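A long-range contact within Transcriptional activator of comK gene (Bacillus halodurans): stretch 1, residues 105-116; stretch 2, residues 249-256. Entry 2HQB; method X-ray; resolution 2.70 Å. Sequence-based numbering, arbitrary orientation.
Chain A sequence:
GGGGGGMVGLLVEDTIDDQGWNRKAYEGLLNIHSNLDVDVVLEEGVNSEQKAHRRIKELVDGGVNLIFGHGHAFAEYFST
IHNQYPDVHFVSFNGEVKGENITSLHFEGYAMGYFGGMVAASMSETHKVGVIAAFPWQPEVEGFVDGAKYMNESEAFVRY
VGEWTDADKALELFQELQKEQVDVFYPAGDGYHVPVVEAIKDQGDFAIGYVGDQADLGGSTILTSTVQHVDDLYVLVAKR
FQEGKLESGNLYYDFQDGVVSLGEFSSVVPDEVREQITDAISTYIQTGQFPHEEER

Stretch 1 (105-116) LHFEGYAMGYFG
Stretch 2 249-256: GNLYYDFQ

Parallel β-strands join distant parts of a chain by a staggered ladder in which one residue donates and accepts while its neighbours on the other strand supply the complementary groups. The contact in this protein, between segments at least 140 residues apart in sequence, shows the rule and how such a ladder can be followed by helix packing. Strand 105–107 runs beside strand 249–253, their N-to-C directions 27° apart and their axes approaching to 4.7 Å. L105 pairs with L251, H106 with Y252 and F107 with Y253, at CA–CA distances of 5.2, 4.8 and 4.9 Å; the register continues to E108 and D254, CA to CA 4.8 Å. L251, Y252 and Y253 are extended (phi/psi −104/142, −118/131 and −119/145). The two segments together bury 660 Å².

L105 opens the ladder in an extended conformation (−111/140), with chi1 m and chi2 t. It shares a face of the sheet with F107, L251 and Y253, and its CD2 lies 3.8 Å from CE1 of Y253 (chi1 −55°, m; chi2 71°), an apolar contact that reaches diagonally to the residue two positions beyond its own partner.

H106 (−140/139) is the residue that bonds both ways. Its N donates to L251 O at 3.0 Å, a weak bond with an angle of only 128° at the hydrogen, whereas its O accepts from Y253 N at 2.8 Å and a far straighter 164°. Y252 CA also approaches H106 O at 3.5 Å in a CA–H...O contact. On the other face of the sheet lie the side chains of H106 (chi1 −54°, chi2 −97°) and Y252 (chi1 −72°, chi2 79°). Both use the m rotamer, and their rings form an offset stack with planes at 9° and centroids 4.4 Å apart.

At F107 (−97/137; chi1 −83°, chi2 98°) the side chain returns to the L105 face, and its CA makes a 3.5 Å CA–H...O contact with Y253 O. That same carbonyl accepts the hydrogen bond from E108 N at 2.6 Å, so the ladder outlasts the strand of the first segment by one residue. E108 (−82/122) points its CB toward the second segment, 3.2 Å from CG of D254 (−150/−161; chi1 t). Its chi1 of −141° lies between wells; with chi2 at 58° and chi3 at 66°, OE1 is 3.1 Å from Y252 CB.

G109 adopts −95/−36. Farther along, the first segment is helical, and cross-stretch bonding gives way to packing around F255 (−57/−34; chi1 −86°, chi2 98°), whose N makes a weak 2.6 Å bond to D254 OD1. A111 CB sits 3.6 Å from F255 CD1, near the plane of its ring, and the CB of selenomethionine M112 (chi1 p) lies 3.8 Å from F255 CE1. One helical turn beyond A111, F115 (−51/−37; chi1 −58°, chi2 −60°) directs its ring edge toward the F255 face, with planes at 87° and centroids 5.3 Å apart.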

ATOM      1  N   LEU A 105      -7.121  -9.769  -1.558  1.00 48.97           N
ATOM      2  CA  LEU A 105      -7.017  -8.647  -0.662  1.00 48.70           C
ATOM      3  C   LEU A 105      -6.751  -7.355  -1.419  1.00 50.02           C
ATOM      4  O   LEU A 105      -5.961  -7.343  -2.372  1.00 49.50           O
ATOM      5  CB  LEU A 105      -5.881  -8.930   0.322  1.00 40.69           C
ATOM      6  CG  LEU A 105      -6.007 -10.288   1.003  1.00 36.71           C
ATOM      7  CD1 LEU A 105      -4.776 -10.570   1.795  1.00 31.95           C
ATOM      8  CD2 LEU A 105      -7.217 -10.275   1.914  1.00 39.82           C
ATOM      9  N   HIS A 106      -7.392  -6.275  -0.980  1.00 47.30           N
ATOM     10  CA  HIS A 106      -7.202  -4.958  -1.588  1.00 49.36           C
ATOM     11  C   HIS A 106      -7.154  -3.842  -0.540  1.00 53.10           C
ATOM     12  O   HIS A 106      -7.912  -3.844   0.433  1.00 57.04           O
ATOM     13  CB  HIS A 106      -8.339  -4.643  -2.536  1.00 49.77           C
ATOM     14  CG  HIS A 106      -8.556  -5.687  -3.573  1.00 50.75           C
ATOM     15  ND1 HIS A 106      -8.035  -5.588  -4.844  1.00 52.71           N
ATOM     16  CD2 HIS A 106      -9.268  -6.839  -3.540  1.00 50.56           C
ATOM     17  CE1 HIS A 106      -8.423  -6.633  -5.552  1.00 55.31           C
ATOM     18  NE2 HIS A 106      -9.173  -7.406  -4.786  1.00 51.07           N
ATOM     19  N   PHE A 107      -6.245  -2.894  -0.725  1.00 52.59           N
ATOM     20  CA  PHE A 107      -6.158  -1.772   0.185  1.00 45.65           C
ATOM     21  C   PHE A 107      -6.925  -0.646  -0.455  1.00 47.72           C
ATOM     22  O   PHE A 107      -6.844  -0.410  -1.666  1.00 42.25           O
ATOM     23  CB  PHE A 107      -4.726  -1.339   0.423  1.00 34.62           C
ATOM     24  CG  PHE A 107      -4.034  -2.149   1.451  1.00 36.44           C
ATOM     25  CD1 PHE A 107      -3.193  -3.190   1.087  1.00 50.11           C
ATOM     26  CD2 PHE A 107      -4.234  -1.892   2.788  1.00 36.07           C
ATOM     27  CE1 PHE A 107      -2.549  -3.975   2.057  1.00 57.35           C
ATOM     28  CE2 PHE A 107      -3.603  -2.660   3.770  1.00 52.51           C
ATOM     29  CZ  PHE A 107      -2.754  -3.708   3.403  1.00 52.03           C
ATOM     30  N   GLU A 108      -7.695   0.033   0.383  1.00 52.79           N
ATOM     31  CA  GLU A 108      -8.509   1.134  -0.061  1.00 54.41           C
ATOM     32  C   GLU A 108      -7.595   2.350  -0.133  1.00 50.65           C
ATOM     33  O   GLU A 108      -6.981   2.721   0.860  1.00 50.43           O
ATOM     34  CB  GLU A 108      -9.660   1.314   0.926  1.00 63.33           C
ATOM     35  CG  GLU A 108     -10.971   1.674   0.252  1.00 80.22           C
ATOM     36  CD  GLU A 108     -11.409   0.643  -0.770  1.00 80.78           C
ATOM     37  OE1 GLU A 108     -11.709  -0.496  -0.359  1.00 87.08           O
ATOM     38  OE2 GLU A 108     -11.452   0.968  -1.978  1.00 85.26           O
ATOM     39  N   GLY A 109      -7.503   2.962  -1.311  1.00 50.15           N
ATOM     40  CA  GLY A 109      -6.603   4.094  -1.484  1.00 51.87           C
ATOM     41  C   GLY A 109      -7.042   5.549  -1.358  1.00 51.78           C
ATOM     42  O   GLY A 109      -6.271   6.377  -0.878  1.00 48.31           O
ATOM     43  N   TYR A 110      -8.254   5.879  -1.796  1.00 55.97           N
ATOM     44  CA  TYR A 110      -8.740   7.260  -1.726  1.00 55.45           C
ATOM     45  C   TYR A 110      -8.563   7.929  -0.355  1.00 57.76           C
ATOM     46  O   TYR A 110      -7.937   8.985  -0.263  1.00 56.59           O
ATOM     47  CB  TYR A 110     -10.209   7.308  -2.124  1.00 52.40           C
ATOM     48  CG  TYR A 110     -10.783   8.705  -2.237  1.00 55.45           C
ATOM     49  CD1 TYR A 110     -10.639   9.468  -3.410  1.00 55.18           C
ATOM     50  CD2 TYR A 110     -11.452   9.279  -1.158  1.00 55.69           C
ATOM     51  CE1 TYR A 110     -11.151  10.775  -3.486  1.00 54.96           C
ATOM     52  CE2 TYR A 110     -11.959  10.573  -1.222  1.00 51.38           C
ATOM     53  CZ  TYR A 110     -11.803  11.312  -2.370  1.00 55.01           C
ATOM     54  OH  TYR A 110     -12.235  12.606  -2.341  1.00 48.18           O
ATOM     55  N   ALA A 111      -9.102   7.322   0.703  1.00 59.20           N
ATOM     56  CA  ALA A 111      -8.994   7.894   2.051  1.00 59.16           C
ATOM     57  C   ALA A 111      -7.609   8.381   2.406  1.00 61.29           C
ATOM     58  O   ALA A 111      -7.372   9.580   2.564  1.00 61.81           O
ATOM     59  CB  ALA A 111      -9.432   6.887   3.091  1.00 62.62           C
HETATM   60  N   MSE A 112      -6.684   7.441   2.536  1.00 63.20           N
HETATM   61  CA  MSE A 112      -5.326   7.798   2.912  1.00 58.71           C
HETATM   62  C   MSE A 112      -4.751   8.917   2.071  1.00 54.28           C
HETATM   63  O   MSE A 112      -4.003   9.732   2.576  1.00 56.71           O
HETATM   64  CB  MSE A 112      -4.408   6.571   2.845  1.00 61.91           C
HETATM   65  CG  MSE A 112      -3.828   6.237   1.469  1.00 59.12           C
HETATM   66 SE   MSE A 112      -2.795   4.538   1.507  1.00 76.65          SE
HETATM   67  CE  MSE A 112      -2.335   4.481  -0.369  1.00 53.49           C
ATOM     68  N   GLY A 113      -5.097   8.971   0.795  1.00 51.70           N
ATOM     69  CA  GLY A 113      -4.554  10.013  -0.052  1.00 54.72           C
ATOM     70  C   GLY A 113      -5.110  11.371   0.301  1.00 56.65           C
ATOM     71  O   GLY A 113      -4.417  12.388   0.259  1.00 54.71           O
ATOM     72  N   TYR A 114      -6.385  11.367   0.661  1.00 56.63           N
ATOM     73  CA  TYR A 114      -7.081  12.568   1.024  1.00 51.33           C
ATOM     74  C   TYR A 114      -6.394  13.176   2.236  1.00 49.74           C
ATOM     75  O   TYR A 114      -5.797  14.251   2.156  1.00 52.11           O
ATOM     76  CB  TYR A 114      -8.520  12.196   1.314  1.00 63.75           C
ATOM     77  CG  TYR A 114      -9.476  13.355   1.411  1.00 78.63           C
ATOM     78  CD1 TYR A 114      -9.999  13.960   0.265  1.00 79.91           C
ATOM     79  CD2 TYR A 114      -9.881  13.828   2.651  1.00 79.59           C
ATOM     80  CE1 TYR A 114     -10.902  15.000   0.362  1.00 80.66           C
ATOM     81  CE2 TYR A 114     -10.776  14.861   2.756  1.00 83.16           C
ATOM     82  CZ  TYR A 114     -11.287  15.441   1.618  1.00 85.77           C
ATOM     83  OH  TYR A 114     -12.219  16.436   1.772  1.00 96.96           O
ATOM     84  N   PHE A 115      -6.467  12.481   3.362  1.00 48.14           N
ATOM     85  CA  PHE A 115      -5.846  12.958   4.593  1.00 51.00           C
ATOM     86  C   PHE A 115      -4.390  13.351   4.416  1.00 54.83           C
ATOM     87  O   PHE A 115      -3.924  14.300   5.056  1.00 56.81           O
ATOM     88  CB  PHE A 115      -5.954  11.884   5.673  1.00 56.62           C
ATOM     89  CG  PHE A 115      -7.347  11.483   5.952  1.00 58.71           C
ATOM     90  CD1 PHE A 115      -8.260  12.424   6.393  1.00 58.19           C
ATOM     91  CD2 PHE A 115      -7.775  10.205   5.675  1.00 63.65           C
ATOM     92  CE1 PHE A 115      -9.576  12.106   6.547  1.00 57.24           C
ATOM     93  CE2 PHE A 115      -9.106   9.869   5.828  1.00 75.21           C
ATOM     94  CZ  PHE A 115     -10.012  10.830   6.264  1.00 67.55           C
ATOM     95  N   GLY A 116      -3.673  12.597   3.575  1.00 54.18           N
ATOM     96  CA  GLY A 116      -2.278  12.886   3.295  1.00 49.17           C
ATOM     97  C   GLY A 116      -2.204  14.217   2.568  1.00 49.21           C
ATOM     98  O   GLY A 116      -1.335  15.047   2.843  1.00 48.66           O
ATOM     99  N   GLY A 249     -13.580 -14.658  -1.937  1.00 58.11           N
ATOM    100  CA  GLY A 249     -13.824 -13.561  -2.845  1.00 61.14           C
ATOM    101  C   GLY A 249     -12.964 -12.348  -2.531  1.00 63.16           C
ATOM    102  O   GLY A 249     -12.030 -12.424  -1.737  1.00 67.85           O
ATOM    103  N   ASN A 250     -13.298 -11.218  -3.134  1.00 57.41           N
ATOM    104  CA  ASN A 250     -12.533 -10.003  -2.963  1.00 53.90           C
ATOM    105  C   ASN A 250     -12.865  -9.164  -1.744  1.00 53.10           C
ATOM    106  O   ASN A 250     -13.951  -8.621  -1.630  1.00 51.35           O
ATOM    107  CB  ASN A 250     -12.691  -9.171  -4.221  1.00 55.59           C
ATOM    108  CG  ASN A 250     -12.775 -10.036  -5.473  1.00 60.95           C
ATOM    109  OD1 ASN A 250     -11.953 -10.931  -5.694  1.00 61.56           O
ATOM    110  ND2 ASN A 250     -13.776  -9.773  -6.294  1.00 66.50           N
ATOM    111  N   LEU A 251     -11.898  -9.035  -0.846  1.00 51.39           N
ATOM    112  CA  LEU A 251     -12.075  -8.260   0.363  1.00 49.90           C
ATOM    113  C   LEU A 251     -11.370  -6.906   0.278  1.00 51.57           C
ATOM    114  O   LEU A 251     -10.283  -6.815  -0.266  1.00 58.51           O
ATOM    115  CB  LEU A 251     -11.543  -9.060   1.545  1.00 43.90           C
ATOM    116  CG  LEU A 251     -11.986 -10.529   1.559  1.00 49.61           C
ATOM    117  CD1 LEU A 251     -11.853 -11.066   2.979  1.00 45.67           C
ATOM    118  CD2 LEU A 251     -13.413 -10.689   1.061  1.00 35.64           C
ATOM    119  N   TYR A 252     -11.980  -5.853   0.819  1.00 50.96           N
ATOM    120  CA  TYR A 252     -11.376  -4.518   0.778  1.00 48.73           C
ATOM    121  C   TYR A 252     -11.081  -3.942   2.145  1.00 48.82           C
ATOM    122  O   TYR A 252     -11.950  -3.950   3.004  1.00 51.05           O
ATOM    123  CB  TYR A 252     -12.272  -3.565   0.007  1.00 43.37           C
ATOM    124  CG  TYR A 252     -12.246  -3.848  -1.463  1.00 46.52           C
ATOM    125  CD1 TYR A 252     -12.986  -4.915  -2.007  1.00 47.53           C
ATOM    126  CD2 TYR A 252     -11.402  -3.117  -2.309  1.00 46.33           C
ATOM    127  CE1 TYR A 252     -12.877  -5.252  -3.371  1.00 52.97           C
ATOM    128  CE2 TYR A 252     -11.281  -3.440  -3.663  1.00 50.16           C
ATOM    129  CZ  TYR A 252     -12.014  -4.510  -4.195  1.00 55.27           C
ATOM    130  OH  TYR A 252     -11.843  -4.845  -5.534  1.00 61.33           O
ATOM    131  N   TYR A 253      -9.861  -3.428   2.339  1.00 48.10           N
ATOM    132  CA  TYR A 253      -9.456  -2.877   3.633  1.00 46.68           C
ATOM    133  C   TYR A 253      -9.092  -1.401   3.587  1.00 47.76           C
ATOM    134  O   TYR A 253      -8.523  -0.930   2.604  1.00 47.86           O
ATOM    135  CB  TYR A 253      -8.304  -3.705   4.177  1.00 44.93           C
ATOM    136  CG  TYR A 253      -8.649  -5.172   4.257  1.00 37.08           C
ATOM    137  CD1 TYR A 253      -8.787  -5.946   3.108  1.00 46.93           C
ATOM    138  CD2 TYR A 253      -8.857  -5.778   5.474  1.00 40.31           C
ATOM    139  CE1 TYR A 253      -9.126  -7.292   3.187  1.00 48.14           C
ATOM    140  CE2 TYR A 253      -9.190  -7.112   5.564  1.00 47.63           C
ATOM    141  CZ  TYR A 253      -9.325  -7.866   4.425  1.00 48.12           C
ATOM    142  OH  TYR A 253      -9.684  -9.187   4.557  1.00 58.06           O
ATOM    143  N   ASP A 254      -9.415  -0.674   4.654  1.00 47.00           N
ATOM    144  CA  ASP A 254      -9.168   0.773   4.691  1.00 50.98           C
ATOM    145  C   ASP A 254      -8.914   1.209   6.117  1.00 55.42           C
ATOM    146  O   ASP A 254      -8.599   0.376   6.967  1.00 58.84           O
ATOM    147  CB  ASP A 254     -10.397   1.507   4.155  1.00 54.93           C
ATOM    148  CG  ASP A 254     -10.093   2.893   3.658  1.00 56.45           C
ATOM    149  OD1 ASP A 254      -8.990   3.400   3.936  1.00 64.22           O
ATOM    150  OD2 ASP A 254     -10.975   3.480   2.992  1.00 56.48           O
ATOM    151  N   PHE A 255      -9.055   2.505   6.393  1.00 58.40           N
ATOM    152  CA  PHE A 255      -8.829   3.018   7.757  1.00 59.77           C
ATOM    153  C   PHE A 255      -9.691   2.354   8.822  1.00 63.49           C
ATOM    154  O   PHE A 255      -9.268   2.187   9.956  1.00 60.99           O
ATOM    155  CB  PHE A 255      -9.080   4.510   7.824  1.00 47.61           C
ATOM    156  CG  PHE A 255      -7.888   5.354   7.457  1.00 46.83           C
ATOM    157  CD1 PHE A 255      -7.761   5.888   6.177  1.00 40.59           C
ATOM    158  CD2 PHE A 255      -6.961   5.726   8.426  1.00 44.61           C
ATOM    159  CE1 PHE A 255      -6.743   6.791   5.874  1.00 29.40           C
ATOM    160  CE2 PHE A 255      -5.940   6.629   8.123  1.00 48.24           C
ATOM    161  CZ  PHE A 255      -5.835   7.164   6.847  1.00 34.50           C
ATOM    162  N   GLN A 256     -10.906   1.984   8.444  1.00 70.36           N
ATOM    163  CA  GLN A 256     -11.840   1.346   9.364  1.00 68.61           C
ATOM    164  C   GLN A 256     -11.394  -0.065   9.767  1.00 69.68           C
ATOM    165  O   GLN A 256     -11.653  -0.501  10.878  1.00 73.30           O
ATOM    166  CB  GLN A 256     -13.225   1.285   8.720  1.00 63.84           C
ATOM    167  CG  GLN A 256     -13.545   2.462   7.787  1.00 74.04           C
ATOM    168  CD  GLN A 256     -13.552   2.057   6.314  1.00 80.63           C
ATOM    169  OE1 GLN A 256     -14.074   1.002   5.963  1.00 87.19           O
ATOM    170  NE2 GLN A 256     -12.985   2.896   5.452  1.00 85.57           N
TER